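Local structure of cell wall surface anchor family protein (Streptococcus agalactiae serogroup V, 3PF2) at residues G42-F47 against L156-T161; F47-K52 against I93-E98; F32-I37 against D117-A122. The protein forms the shaft of the group B streptococcal type 1 pilus as its major, backbone subunit, a calcium-binding cell-surface protein built from Ig-like domains, here its 35-kDa C-terminal fragment. All blocks are in the same frame, centred on the assembly; numbering follows the deposited sequence.

How the contacts relate
Starting from the N terminus, strand 29-35 comes first, and contact 3 closes a long loop from its end (32-37) to 117-122, on helix 116-121. Strand 46-52 follows, and both other contacts use it. Contact 2 pairs it with 93-98, a shorter loop held wholly within those of contacts 1 and 3. Contact 1 takes its start, 42-47, to 156-161, so its loop crosses that of contact 3. Contacts 1 and 2 share Phe-47 and sit on either side of one strand in a single antiparallel sheet. Strand 29-35 belongs to the other sheet; its Leu-33 and Ser-35, with Ile-37 just after it, pack on Phe-47, Ile-49 and Leu-156 between the sheets.

Contact 1 (G42-F47 against L156-T161); sequences GDYEKF and LQYDHT. With CA (calcium ion), chain C.
A calcium site ties Glu-45 to Asp-159 and Thr-161 where strand 155-159 ends near the start of strand 46-52. Glu-45 gives one oxygen, OE1, at 2.4 Å from the calcium. Asp-159 grips it with both carboxylate oxygens, OD1 at 2.4 Å and OD2 at 2.6 Å, and Thr-161 adds its backbone O at 2.5 Å and its OG1 at 2.6 Å. The Thr-161 hydroxyl lies between the backbone N and the carbonyl carbon (chi1 53°), which lets one residue present two ligands. Asp-163, Ala-165 and Asn-167 complete the shell. Asp-159 OD1 also accepts from Thr-161 N, an Asx turn that helps fix the carboxylate, while Glu-45 OE2 is taken up by Lys-164 N.

Behind the metal the strands belong to one sheet of an Ig-like pilin domain. Glu-45 N donates to Asp-159 O at 2.8 Å, Asp-159 N donates to Lys-46 O, and Phe-47 and Tyr-158 form a non-hydrogen-bonded pair. On the face carrying Phe-47 and Tyr-158 the apolar packing takes over. Leu-156 CD1 sits over the centre of the Phe-47 ring, 3.6 Å from its centroid, a CH-pi contact. Nearer the metal the Tyr-44 ring lies under the His-160 backbone, with His-160 CA 3.5 Å from its centroid and only 5° off the normal. Tyr-44 CE2 also touches Tyr-158 CD1.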
loop_
_atom_site.group_PDB
_atom_site.type_symbol
_atom_site.label_atom_id
_atom_site.label_comp_id
_atom_site.label_asym_id
_atom_site.label_seq_id
_atom_site.Cartn_x
_atom_site.Cartn_y
_atom_site.Cartn_z
ATOM N N GLY A 42 33.028 0.446 -7.668
ATOM C CA GLY A 42 34.065 1.260 -7.024
ATOM C C GLY A 42 34.425 2.527 -7.777
ATOM O O GLY A 42 34.874 3.506 -7.170
ATOM N N ASP A 43 34.207 2.506 -9.092
ATOM C CA ASP A 43 34.467 3.652 -9.974
ATOM C C ASP A 43 33.396 4.740 -9.917
ATOM O O ASP A 43 33.630 5.869 -10.354
ATOM C CB ASP A 43 34.555 3.188 -11.426
ATOM C CG ASP A 43 35.788 2.362 -11.724
ATOM O OD1 ASP A 43 36.755 2.372 -10.929
ATOM O OD2 ASP A 43 35.775 1.701 -12.786
ATOM N N TYR A 44 32.216 4.414 -9.390
ATOM C CA TYR A 44 31.062 5.298 -9.542
ATOM C C TYR A 44 31.214 6.598 -8.753
ATOM O O TYR A 44 31.736 6.589 -7.631
ATOM C CB TYR A 44 29.761 4.555 -9.164
ATOM C CG TYR A 44 29.193 3.682 -10.283
ATOM C CD1 TYR A 44 29.993 2.747 -10.957
ATOM C CD2 TYR A 44 27.842 3.774 -10.643
ATOM C CE1 TYR A 44 29.465 1.939 -11.975
ATOM C CE2 TYR A 44 27.304 2.979 -11.658
ATOM C CZ TYR A 44 28.107 2.073 -12.315
ATOM O OH TYR A 44 27.585 1.304 -13.316
ATOM N N GLU A 45 30.761 7.702 -9.349
ATOM C CA GLU A 45 30.830 9.033 -8.745
ATOM C C GLU A 45 29.480 9.540 -8.221
ATOM O O GLU A 45 29.417 10.595 -7.572
ATOM C CB GLU A 45 31.437 10.033 -9.751
ATOM C CG GLU A 45 32.761 9.555 -10.355
ATOM C CD GLU A 45 33.383 10.568 -11.304
ATOM O OE1 GLU A 45 32.628 11.293 -11.983
ATOM O OE2 GLU A 45 34.639 10.635 -11.380
ATOM N N LYS A 46 28.411 8.785 -8.507
ATOM C CA LYS A 46 27.072 9.087 -8.018
ATOM C C LYS A 46 26.230 7.815 -8.053
ATOM O O LYS A 46 26.350 7.002 -8.969
ATOM C CB LYS A 46 26.392 10.154 -8.883
ATOM C CG LYS A 46 25.134 10.758 -8.253
ATOM C CD LYS A 46 24.319 11.594 -9.232
ATOM C CE LYS A 46 25.050 12.852 -9.678
ATOM N NZ LYS A 46 25.525 13.714 -8.551
ATOM N N PHE A 47 25.390 7.642 -7.037
ATOM C CA PHE A 47 24.433 6.540 -7.031
ATOM C C PHE A 47 23.326 7.005 -6.095
ATOM O O PHE A 47 23.376 6.786 -4.885
ATOM C CB PHE A 47 25.102 5.250 -6.546
ATOM C CG PHE A 47 24.332 3.998 -6.879
ATOM C CD1 PHE A 47 24.714 3.199 -7.950
ATOM C CD2 PHE A 47 23.244 3.609 -6.099
ATOM C CE1 PHE A 47 24.015 2.037 -8.266
ATOM C CE2 PHE A 47 22.537 2.449 -6.404
ATOM C CZ PHE A 47 22.926 1.660 -7.487
ATOM N N LEU A 156 16.938 5.942 -10.443
ATOM C CA LEU A 156 18.338 5.944 -10.036
ATOM C C LEU A 156 19.096 6.877 -10.972
ATOM O O LEU A 156 18.939 6.794 -12.181
ATOM C CB LEU A 156 18.917 4.529 -10.117
ATOM C CG LEU A 156 20.440 4.379 -10.030
ATOM C CD1 LEU A 156 20.948 4.813 -8.651
ATOM C CD2 LEU A 156 20.870 2.954 -10.326
ATOM N N GLN A 157 19.880 7.786 -10.397
ATOM C CA GLN A 157 20.835 8.584 -11.175
ATOM C C GLN A 157 22.192 8.037 -10.796
ATOM O O GLN A 157 22.585 8.084 -9.631
ATOM C CB GLN A 157 20.743 10.073 -10.817
ATOM C CG GLN A 157 19.540 10.816 -11.418
ATOM C CD GLN A 157 19.679 11.085 -12.919
ATOM O OE1 GLN A 157 20.781 11.337 -13.420
ATOM N NE2 GLN A 157 18.562 11.037 -13.640
ATOM N N TYR A 158 22.890 7.465 -11.765
ATOM C CA TYR A 158 24.196 6.862 -11.490
ATOM C C TYR A 158 25.264 7.478 -12.387
ATOM O O TYR A 158 24.986 7.842 -13.543
ATOM C CB TYR A 158 24.135 5.349 -11.688
ATOM C CG TYR A 158 23.916 4.916 -13.121
ATOM C CD1 TYR A 158 25.004 4.700 -13.986
ATOM C CD2 TYR A 158 22.618 4.722 -13.620
ATOM C CE1 TYR A 158 24.811 4.308 -15.309
ATOM C CE2 TYR A 158 22.418 4.317 -14.949
ATOM C CZ TYR A 158 23.518 4.115 -15.771
ATOM O OH TYR A 158 23.332 3.721 -17.057
ATOM N N ASP A 159 26.474 7.619 -11.847
ATOM C CA ASP A 159 27.611 8.103 -12.620
ATOM C C ASP A 159 28.673 7.012 -12.582
ATOM O O ASP A 159 29.362 6.833 -11.558
ATOM C CB ASP A 159 28.135 9.442 -12.051
ATOM C CG ASP A 159 29.264 10.053 -12.895
ATOM O OD1 ASP A 159 29.953 9.307 -13.596
ATOM O OD2 ASP A 159 29.459 11.283 -12.813
ATOM N N HIS A 160 28.770 6.282 -13.696
ATOM C CA HIS A 160 29.656 5.129 -13.855
ATOM C C HIS A 160 31.057 5.481 -14.349
ATOM O O HIS A 160 31.917 4.597 -14.456
ATOM C CB HIS A 160 29.026 4.071 -14.787
ATOM C CG HIS A 160 29.171 4.351 -16.255
ATOM N ND1 HIS A 160 30.138 3.753 -17.031
ATOM C CD2 HIS A 160 28.435 5.112 -17.098
ATOM C CE1 HIS A 160 30.018 4.161 -18.283
ATOM N NE2 HIS A 160 28.999 4.995 -18.348
ATOM N N THR A 161 31.273 6.753 -14.671
ATOM C CA THR A 161 32.565 7.177 -15.231
ATOM C C THR A 161 33.483 7.853 -14.206
ATOM O O THR A 161 33.153 8.911 -13.697
ATOM C CB THR A 161 32.383 8.091 -16.461
ATOM O OG1 THR A 161 31.522 9.188 -16.129
ATOM C CG2 THR A 161 31.796 7.302 -17.618
HETATM CA CA CA C . 31.628 10.874 -14.139
#

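Contact 2 (F47-K52 against I93-E98); sequences FEITDK and ITFKPE
Phe-47 turns a ring edge toward the face of Phe-95 in an offset edge-to-face pair, with planes at 86° and centroids 5.5 Å apart. The touching atoms are Phe-47 CD2 and Phe-95 CD1, 3.6 Å from each other. With its CG anti to the carbonyl carbon (chi1 -68°), the Phe-95 ring also brings its own edge to the backbone: Phe-47 O lies in the ring plane, 3.5 Å from Phe-95 CD1. That same oxygen accepts from Phe-95 N at 3.0 Å.

Farther along, Ile-49 and Ile-93 make a hydrogen-bonded antiparallel pair. Ile-49 N reaches Ile-93 O at 2.9 Å in an almost straight bond (178° at the hydrogen), and Ile-93 N returns one to Ile-49 O at 2.8 Å. Glu-48 and Thr-94, the non-hydrogen-bonded pair between, face the other way. These are neighbouring strands in one sheet of the Ig-like domain, with 46-52 in the middle of its five.

Outside this shell, a water bridges the strands where they begin to part, accepting from Phe-47 N and lying close to Phe-95 O. Leu-132 and Ile-134 of strand 132-140, in the facing sheet, cover the two phenylalanines and the two isoleucines respectively.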
loop_
_atom_site.group_PDB
_atom_site.type_symbol
_atom_site.label_atom_id
_atom_site.label_comp_id
_atom_site.label_asym_id
_atom_site.label_seq_id
_atom_site.Cartn_x
_atom_site.Cartn_y
_atom_site.Cartn_z
ATOM N N PHE A 47 25.390 7.642 -7.037
ATOM C CA PHE A 47 24.433 6.540 -7.031
ATOM C C PHE A 47 23.326 7.005 -6.095
ATOM O O PHE A 47 23.376 6.786 -4.885
ATOM C CB PHE A 47 25.102 5.250 -6.546
ATOM C CG PHE A 47 24.332 3.998 -6.879
ATOM C CD1 PHE A 47 24.714 3.199 -7.950
ATOM C CD2 PHE A 47 23.244 3.609 -6.099
ATOM C CE1 PHE A 47 24.015 2.037 -8.266
ATOM C CE2 PHE A 47 22.537 2.449 -6.404
ATOM C CZ PHE A 47 22.926 1.660 -7.487
ATOM N N GLU A 48 22.345 7.680 -6.676
ATOM C CA GLU A 48 21.302 8.356 -5.916
ATOM C C GLU A 48 19.935 7.895 -6.387
ATOM O O GLU A 48 19.637 7.930 -7.590
ATOM C CB GLU A 48 21.403 9.872 -6.095
ATOM C CG GLU A 48 22.621 10.522 -5.455
ATOM C CD GLU A 48 22.724 12.007 -5.747
ATOM O OE1 GLU A 48 21.810 12.555 -6.401
ATOM O OE2 GLU A 48 23.721 12.636 -5.320
ATOM N N ILE A 49 19.107 7.482 -5.432
ATOM C CA ILE A 49 17.764 7.000 -5.735
ATOM C C ILE A 49 16.733 8.009 -5.261
ATOM O O ILE A 49 16.809 8.486 -4.136
ATOM C CB ILE A 49 17.551 5.599 -5.129
ATOM C CG1 ILE A 49 18.288 4.564 -5.998
ATOM C CG2 ILE A 49 16.040 5.266 -5.016
ATOM C CD1 ILE A 49 18.359 3.171 -5.443
ATOM N N THR A 50 15.786 8.348 -6.131
ATOM C CA THR A 50 14.704 9.273 -5.780
ATOM C C THR A 50 13.346 8.606 -6.047
ATOM O O THR A 50 13.101 8.107 -7.143
ATOM C CB THR A 50 14.788 10.573 -6.591
ATOM O OG1 THR A 50 16.052 11.211 -6.328
ATOM C CG2 THR A 50 13.653 11.515 -6.222
ATOM N N ASP A 51 12.482 8.613 -5.037
ATOM C CA ASP A 51 11.160 7.994 -5.128
ATOM C C ASP A 51 10.120 9.007 -4.674
ATOM O O ASP A 51 10.049 9.349 -3.481
ATOM C CB ASP A 51 11.139 6.738 -4.248
ATOM C CG ASP A 51 9.880 5.902 -4.423
ATOM O OD1 ASP A 51 8.804 6.471 -4.688
ATOM O OD2 ASP A 51 9.996 4.668 -4.259
ATOM N N LYS A 52 9.331 9.510 -5.629
ATOM C CA LYS A 52 8.246 10.428 -5.329
ATOM C C LYS A 52 6.998 9.588 -5.053
ATOM O O LYS A 52 6.428 8.991 -5.967
ATOM C CB LYS A 52 8.016 11.420 -6.476
ATOM C CG LYS A 52 6.921 12.447 -6.174
ATOM C CD LYS A 52 6.833 13.535 -7.238
ATOM C CE LYS A 52 5.459 14.206 -7.240
ATOM N NZ LYS A 52 4.984 14.635 -5.896
ATOM N N ILE A 93 17.607 8.568 -1.448
ATOM C CA ILE A 93 18.639 7.768 -0.791
ATOM C C ILE A 93 19.946 7.929 -1.560
ATOM O O ILE A 93 20.046 7.563 -2.730
ATOM C CB ILE A 93 18.255 6.276 -0.673
ATOM C CG1 ILE A 93 16.973 6.126 0.159
ATOM C CG2 ILE A 93 19.420 5.447 -0.088
ATOM C CD1 ILE A 93 16.374 4.758 0.085
ATOM N N THR A 94 20.945 8.486 -0.884
ATOM C CA THR A 94 22.210 8.824 -1.522
ATOM C C THR A 94 23.304 7.909 -1.005
ATOM O O THR A 94 23.617 7.904 0.191
ATOM C CB THR A 94 22.580 10.305 -1.251
ATOM O OG1 THR A 94 21.495 11.150 -1.642
ATOM C CG2 THR A 94 23.849 10.706 -2.002
ATOM N N PHE A 95 23.859 7.110 -1.908
ATOM C CA PHE A 95 24.972 6.248 -1.573
ATOM C C PHE A 95 26.240 7.076 -1.684
ATOM O O PHE A 95 26.400 7.848 -2.631
ATOM C CB PHE A 95 24.961 4.974 -2.431
ATOM C CG PHE A 95 23.806 4.059 -2.103
ATOM C CD1 PHE A 95 22.522 4.326 -2.597
ATOM C CD2 PHE A 95 23.991 2.951 -1.273
ATOM C CE1 PHE A 95 21.435 3.498 -2.274
ATOM C CE2 PHE A 95 22.906 2.110 -0.942
ATOM C CZ PHE A 95 21.627 2.393 -1.445
ATOM N N LYS A 96 27.097 6.969 -0.670
ATOM C CA LYS A 96 28.220 7.900 -0.512
ATOM C C LYS A 96 29.317 7.591 -1.517
ATOM O O LYS A 96 29.878 6.501 -1.489
ATOM C CB LYS A 96 28.792 7.806 0.907
ATOM C CG LYS A 96 27.839 8.197 2.016
ATOM C CD LYS A 96 28.607 8.504 3.299
ATOM C CE LYS A 96 27.675 9.062 4.361
ATOM N NZ LYS A 96 28.409 9.813 5.415
ATOM N N PRO A 97 29.624 8.547 -2.420
ATOM C CA PRO A 97 30.702 8.311 -3.388
ATOM C C PRO A 97 32.043 7.955 -2.732
ATOM O O PRO A 97 32.738 7.051 -3.222
ATOM C CB PRO A 97 30.783 9.632 -4.150
ATOM C CG PRO A 97 29.390 10.176 -4.083
ATOM C CD PRO A 97 28.937 9.828 -2.678
ATOM N N GLU A 98 32.366 8.616 -1.614
ATOM C CA GLU A 98 33.578 8.303 -0.837
ATOM C C GLU A 98 33.623 6.832 -0.405
ATOM O O GLU A 98 34.689 6.310 -0.075
ATOM C CB GLU A 98 33.708 9.194 0.414
ATOM C CG GLU A 98 33.213 10.640 0.294
ATOM C CD GLU A 98 31.739 10.797 0.686
ATOM O OE1 GLU A 98 30.868 10.485 -0.152
ATOM O OE2 GLU A 98 31.451 11.244 1.823
HETATM O O HOH W 1 25.637 9.252 -4.597
#

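Contact 3 (F32-I37 against D117-A122); sequences FLKSTI and DALDKA
Strand 32-35, bearing Lys-34, and helix 117-121, bearing Leu-119, run roughly antiparallel at 156°, with their axes 9.3 Å apart at the closest point. Two side chains carry the contact, sliding past each other in opposite directions. In Lys-34 a bend at chi3 (66°) turns CE toward the helix, where NZ donates to Leu-119 O at 2.8 Å, from a position tilted 32° from the carbonyl plane. Leu-119 O also takes Ala-122 N at 3.1 Å, from the opposite face of that plane, so two donors grip the oxygen.

Leu-119 CD1 lies 4.1 Å from Lys-34 CB, and its CD2 meets the strand backbone near Lys-34 O and Thr-36 N and lies 4.2 Å from Thr-36 CG2.

The ammonium of Lys-34 has further partners: a salt bridge to Asp-12 OD2 and a hydrogen bond to Asp-10 OD2, both residues being ligands of a calcium ion that Lys-11 and Asp-19 also bind. It is thus second-shell, and its charge would probably offset part of theirs. Strand 29-35 lies between strands 9-13 and 132-140 in its sheet. The helix lies over the outer face of this sheet, across 9-13 and 29-35, away from the sheet holding 46-52.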
loop_
_atom_site.group_PDB
_atom_site.type_symbol
_atom_site.label_atom_id
_atom_site.label_comp_id
_atom_site.label_asym_id
_atom_site.label_seq_id
_atom_site.Cartn_x
_atom_site.Cartn_y
_atom_site.Cartn_z
ATOM N N PHE A 32 9.862 -2.645 -2.347
ATOM C CA PHE A 32 11.279 -3.028 -2.489
ATOM C C PHE A 32 11.880 -2.332 -3.702
ATOM O O PHE A 32 11.468 -2.605 -4.828
ATOM C CB PHE A 32 11.428 -4.543 -2.621
ATOM C CG PHE A 32 10.977 -5.286 -1.397
ATOM C CD1 PHE A 32 11.886 -5.679 -0.431
ATOM C CD2 PHE A 32 9.625 -5.557 -1.202
ATOM C CE1 PHE A 32 11.445 -6.356 0.740
ATOM C CE2 PHE A 32 9.173 -6.212 -0.051
ATOM C CZ PHE A 32 10.089 -6.627 0.916
ATOM N N LEU A 33 12.810 -1.407 -3.458
ATOM C CA LEU A 33 13.520 -0.739 -4.549
ATOM C C LEU A 33 14.717 -1.605 -4.876
ATOM O O LEU A 33 15.507 -1.952 -3.986
ATOM C CB LEU A 33 13.989 0.652 -4.116
ATOM C CG LEU A 33 13.015 1.841 -3.979
ATOM C CD1 LEU A 33 11.593 1.468 -3.579
ATOM C CD2 LEU A 33 13.572 2.989 -3.119
ATOM N N LYS A 34 14.866 -1.965 -6.144
ATOM C CA LYS A 34 15.834 -2.979 -6.517
ATOM C C LYS A 34 16.726 -2.461 -7.623
ATOM O O LYS A 34 16.232 -1.879 -8.567
ATOM C CB LYS A 34 15.130 -4.248 -7.017
ATOM C CG LYS A 34 14.106 -4.828 -6.027
ATOM C CD LYS A 34 12.979 -5.583 -6.773
ATOM C CE LYS A 34 13.492 -6.847 -7.504
ATOM N NZ LYS A 34 12.396 -7.558 -8.235
ATOM N N SER A 35 18.030 -2.711 -7.523
ATOM C CA SER A 35 18.950 -2.359 -8.608
ATOM C C SER A 35 19.990 -3.435 -8.766
ATOM O O SER A 35 20.477 -3.976 -7.785
ATOM C CB SER A 35 19.688 -1.057 -8.289
ATOM O OG SER A 35 20.534 -0.692 -9.374
ATOM N N THR A 36 20.360 -3.729 -10.001
ATOM C CA THR A 36 21.579 -4.496 -10.219
ATOM C C THR A 36 22.795 -3.637 -9.842
ATOM O O THR A 36 22.734 -2.407 -9.852
ATOM C CB THR A 36 21.713 -5.018 -11.671
ATOM O OG1 THR A 36 21.796 -3.908 -12.575
ATOM C CG2 THR A 36 20.520 -5.868 -12.052
ATOM N N ILE A 37 23.876 -4.309 -9.471
ATOM C CA ILE A 37 25.114 -3.638 -9.083
ATOM C C ILE A 37 26.238 -4.187 -9.961
ATOM O O ILE A 37 26.385 -5.396 -10.074
ATOM C CB ILE A 37 25.434 -3.872 -7.576
ATOM C CG1 ILE A 37 24.378 -3.236 -6.663
ATOM C CG2 ILE A 37 26.827 -3.368 -7.231
ATOM C CD1 ILE A 37 24.205 -1.707 -6.792
ATOM N N ASP A 117 15.236 -8.921 -16.667
ATOM C CA ASP A 117 14.195 -9.929 -16.387
ATOM C C ASP A 117 14.526 -10.742 -15.129
ATOM O O ASP A 117 13.636 -11.052 -14.340
ATOM C CB ASP A 117 13.974 -10.889 -17.559
ATOM C CG ASP A 117 13.522 -10.199 -18.824
ATOM O OD1 ASP A 117 12.711 -9.251 -18.750
ATOM O OD2 ASP A 117 13.984 -10.629 -19.909
ATOM N N ALA A 118 15.803 -11.101 -14.962
ATOM C CA ALA A 118 16.250 -11.815 -13.752
ATOM C C ALA A 118 15.976 -10.955 -12.522
ATOM O O ALA A 118 15.519 -11.468 -11.483
ATOM C CB ALA A 118 17.743 -12.189 -13.831
ATOM N N LEU A 119 16.220 -9.654 -12.649
ATOM C CA LEU A 119 15.971 -8.734 -11.539
ATOM C C LEU A 119 14.477 -8.721 -11.209
ATOM O O LEU A 119 14.091 -8.875 -10.033
ATOM C CB LEU A 119 16.502 -7.325 -11.835
ATOM C CG LEU A 119 16.330 -6.360 -10.660
ATOM C CD1 LEU A 119 17.204 -6.755 -9.445
ATOM C CD2 LEU A 119 16.573 -4.907 -11.081
ATOM N N ASP A 120 13.651 -8.599 -12.255
ATOM C CA ASP A 120 12.191 -8.526 -12.115
ATOM C C ASP A 120 11.642 -9.776 -11.436
ATOM O O ASP A 120 10.630 -9.710 -10.717
ATOM C CB ASP A 120 11.508 -8.418 -13.491
ATOM C CG ASP A 120 11.753 -7.093 -14.184
ATOM O OD1 ASP A 120 12.295 -6.153 -13.575
ATOM O OD2 ASP A 120 11.373 -6.980 -15.365
ATOM N N LYS A 121 12.285 -10.916 -11.698
ATOM C CA LYS A 121 11.797 -12.219 -11.247
ATOM C C LYS A 121 12.418 -12.646 -9.930
ATOM O O LYS A 121 12.067 -13.700 -9.412
ATOM C CB LYS A 121 12.071 -13.300 -12.298
ATOM C CG LYS A 121 10.885 -13.647 -13.195
ATOM C CD LYS A 121 10.563 -12.513 -14.122
ATOM C CE LYS A 121 9.436 -12.868 -15.086
ATOM N NZ LYS A 121 9.241 -11.780 -16.077
ATOM N N ALA A 122 13.342 -11.848 -9.398
ATOM C CA ALA A 122 14.077 -12.230 -8.179
ATOM C C ALA A 122 13.134 -12.381 -6.983
ATOM O O ALA A 122 12.305 -11.510 -6.728
ATOM C CB ALA A 122 15.173 -11.210 -7.860
#